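Local coordinates for gamma-glutamyltransferase 1 Threonine peptidase. MEROPS family T03 (Pseudomonas nitroreducens, PDB 7D9E) that transfers the gamma-glutamyl group of glutathione and related compounds to amino acids, peptides or water, at the interface of chains B and A. Coordinates in Å, arbitrary orientation; residue numbers count along the deposited sequence, not the author numbering. Chains: chain A, Gamma-glutamyltransferase 1 Threonine peptidase. MEROPS family T03; chain B, Gamma-glutamyltransferase 1 Threonine peptidase. MEROPS family T03.

The interface of chains B and A. Residues chain B 82-83; chain A 11-13, 78, 80, 83-85.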
ATOM      1  N   LEU B  82      -1.076  -5.500 -12.743  1.00 18.77           N
ATOM      2  CA  LEU B  82      -1.565  -5.125 -14.053  1.00 18.91           C
ATOM      3  C   LEU B  82      -2.304  -6.286 -14.697  1.00 19.62           C
ATOM      4  O   LEU B  82      -2.001  -7.457 -14.462  1.00 19.71           O
ATOM      5  CB  LEU B  82      -0.408  -4.743 -15.004  1.00 20.37           C
ATOM      6  CG  LEU B  82       0.562  -3.641 -14.585  1.00 19.41           C
ATOM      7  CD1 LEU B  82       1.726  -4.172 -13.798  1.00 21.23           C
ATOM      8  CD2 LEU B  82       1.063  -2.893 -15.823  1.00 24.03           C
ATOM      9  N   TYR B  83      -3.280  -5.944 -15.533  1.00 18.36           N
ATOM     10  CA  TYR B  83      -3.928  -6.903 -16.416  1.00 17.99           C
ATOM     11  C   TYR B  83      -3.915  -6.243 -17.787  1.00 22.93           C
ATOM     12  O   TYR B  83      -4.654  -5.287 -18.019  1.00 24.00           O
ATOM     13  CB  TYR B  83      -5.339  -7.218 -15.933  1.00 20.45           C
ATOM     14  CG  TYR B  83      -5.890  -8.524 -16.414  1.00 19.50           C
ATOM     15  CD1 TYR B  83      -5.399  -9.721 -15.916  1.00 20.74           C
ATOM     16  CD2 TYR B  83      -6.942  -8.568 -17.321  1.00 24.78           C
ATOM     17  CE1 TYR B  83      -5.912 -10.926 -16.341  1.00 20.92           C
ATOM     18  CE2 TYR B  83      -7.467  -9.770 -17.749  1.00 25.61           C
ATOM     19  CZ  TYR B  83      -6.965 -10.948 -17.246  1.00 24.33           C
ATOM     20  OH  TYR B  83      -7.501 -12.137 -17.674  1.00 28.86           O
TER
ATOM     21  N   GLY A  11     -10.117  -2.698 -21.730  1.00 28.30           N
ATOM     22  CA  GLY A  11     -10.150  -3.646 -20.637  1.00 28.43           C
ATOM     23  C   GLY A  11      -8.828  -3.886 -19.940  1.00 30.33           C
ATOM     24  O   GLY A  11      -8.744  -4.785 -19.098  1.00 28.78           O
ATOM     25  N   ASN A  12      -7.792  -3.113 -20.248  1.00 25.50           N
ATOM     26  CA  ASN A  12      -6.561  -3.203 -19.480  1.00 22.35           C
ATOM     27  C   ASN A  12      -6.747  -2.486 -18.151  1.00 23.20           C
ATOM     28  O   ASN A  12      -7.473  -1.496 -18.050  1.00 23.97           O
ATOM     29  CB  ASN A  12      -5.426  -2.523 -20.232  1.00 26.10           C
ATOM     30  CG  ASN A  12      -5.193  -3.099 -21.585  1.00 28.70           C
ATOM     31  OD1 ASN A  12      -5.214  -4.325 -21.772  1.00 29.42           O
ATOM     32  ND2 ASN A  12      -5.049  -2.222 -22.578  1.00 34.50           N
ATOM     33  N   ALA A  13      -6.076  -2.989 -17.126  1.00 19.34           N
ATOM     34  CA  ALA A  13      -6.237  -2.455 -15.787  1.00 20.66           C
ATOM     35  C   ALA A  13      -4.889  -2.295 -15.109  1.00 19.00           C
ATOM     36  O   ALA A  13      -3.977  -3.098 -15.291  1.00 19.84           O
ATOM     37  CB  ALA A  13      -7.137  -3.366 -14.936  1.00 21.83           C
ATOM     38  N   ILE A  78      -6.513  -7.014  -8.590  1.00 16.93           N
ATOM     39  CA  ILE A  78      -7.406  -7.045  -9.741  1.00 17.61           C
ATOM     40  C   ILE A  78      -8.159  -8.369  -9.698  1.00 17.99           C
ATOM     41  O   ILE A  78      -7.547  -9.442  -9.687  1.00 21.05           O
ATOM     42  CB  ILE A  78      -6.654  -6.916 -11.079  1.00 18.66           C
ATOM     43  CG1 ILE A  78      -5.822  -5.631 -11.093  1.00 18.91           C
ATOM     44  CG2 ILE A  78      -7.647  -6.970 -12.258  1.00 19.82           C
ATOM     45  CD1 ILE A  78      -4.985  -5.497 -12.366  1.00 19.64           C
ATOM     46  N   THR A  80     -10.721 -10.826 -11.781  1.00 21.45           N
ATOM     47  CA  THR A  80     -11.194 -11.124 -13.123  1.00 21.84           C
ATOM     48  C   THR A  80     -12.218 -12.249 -13.064  1.00 22.88           C
ATOM     49  O   THR A  80     -12.307 -12.998 -12.085  1.00 24.39           O
ATOM     50  CB  THR A  80     -10.022 -11.522 -14.036  1.00 25.91           C
ATOM     51  OG1 THR A  80      -9.520 -12.804 -13.645  1.00 29.70           O
ATOM     52  CG2 THR A  80      -8.922 -10.502 -13.956  1.00 28.12           C
ATOM     53  N   GLY A  83     -11.541 -14.185 -17.946  1.00 31.96           N
ATOM     54  CA  GLY A  83     -10.524 -13.479 -18.695  1.00 34.94           C
ATOM     55  C   GLY A  83     -10.789 -12.008 -18.889  1.00 46.40           C
ATOM     56  O   GLY A  83     -10.116 -11.368 -19.712  1.00 32.97           O
ATOM     57  N   HIS A  84     -11.744 -11.446 -18.159  1.00 31.70           N
ATOM     58  CA  HIS A  84     -12.026 -10.025 -18.233  1.00 30.08           C
ATOM     59  C   HIS A  84     -12.009  -9.435 -16.838  1.00 27.28           C
ATOM     60  O   HIS A  84     -12.435 -10.072 -15.873  1.00 25.92           O
ATOM     61  CB  HIS A  84     -13.378  -9.789 -18.884  1.00 28.16           C
ATOM     62  CG  HIS A  84     -13.461 -10.335 -20.271  1.00 33.70           C
ATOM     63  ND1 HIS A  84     -14.077 -11.531 -20.564  1.00 39.35           N
ATOM     64  CD2 HIS A  84     -12.954  -9.874 -21.439  1.00 42.88           C
ATOM     65  CE1 HIS A  84     -13.975 -11.770 -21.859  1.00 40.59           C
ATOM     66  NE2 HIS A  84     -13.295 -10.782 -22.413  1.00 41.70           N
ATOM     67  N   VAL A  85     -11.499  -8.210 -16.746  1.00 25.73           N
ATOM     68  CA  VAL A  85     -11.465  -7.517 -15.472  1.00 22.65           C
ATOM     69  C   VAL A  85     -12.886  -7.308 -14.970  1.00 22.93           C
ATOM     70  O   VAL A  85     -13.786  -6.921 -15.721  1.00 25.42           O
ATOM     71  CB  VAL A  85     -10.738  -6.178 -15.652  1.00 23.40           C
ATOM     72  CG1 VAL A  85     -10.857  -5.332 -14.406  1.00 22.12           C
ATOM     73  CG2 VAL A  85      -9.278  -6.424 -15.999  1.00 26.91           C
TER
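B:Tyr83 lays one face of its ring against A:Thr80. The methyl CG2 of A:Thr80 sits over the ring centre, 3.9 Å from the centroid, in a CH-pi contact. CG2 of A:Val85 comes in on the same side, off the CG-CD2 edge, 3.4 Å from CD2 of B:Tyr83. The carbonyl O of A:Gly83 lies in the ring plane, at the edge, 3.4 Å from the phenol OH of B:Tyr83. CG roughly anti to the backbone N (chi1 -158°) carries the ring towards A:Thr80 and A:Val85, and chi2 of 71° turns a face to the A:Thr80 methyl. Near the root of the side chain, CD1 of A:Ile78 packs 4.0 Å from CB of B:Tyr83 and also touches CA of B:Leu82.

Two backbone hydrogen bonds grip B:Tyr83. Its N donates to O of A:Ala13 (2.9 Å), and N of A:Ala13 donates back to its O (2.8 Å). They form an antiparallel bridge between strand 77-84 of chain B and strand 13-19 of chain A. An alanine at B:Tyr83 could keep this bridge but would probably open a gap towards strands 77-81 and 84-90 of chain A.

The two subunits share the sandwiched beta-sheets of the Ntn-hydrolase fold. The bridge joins them within a sheet, and the tyrosine packs between sheets. The site lies about 21 Å from the nucleophile A:Thr1, so it probably holds the subunits together rather than binding substrate.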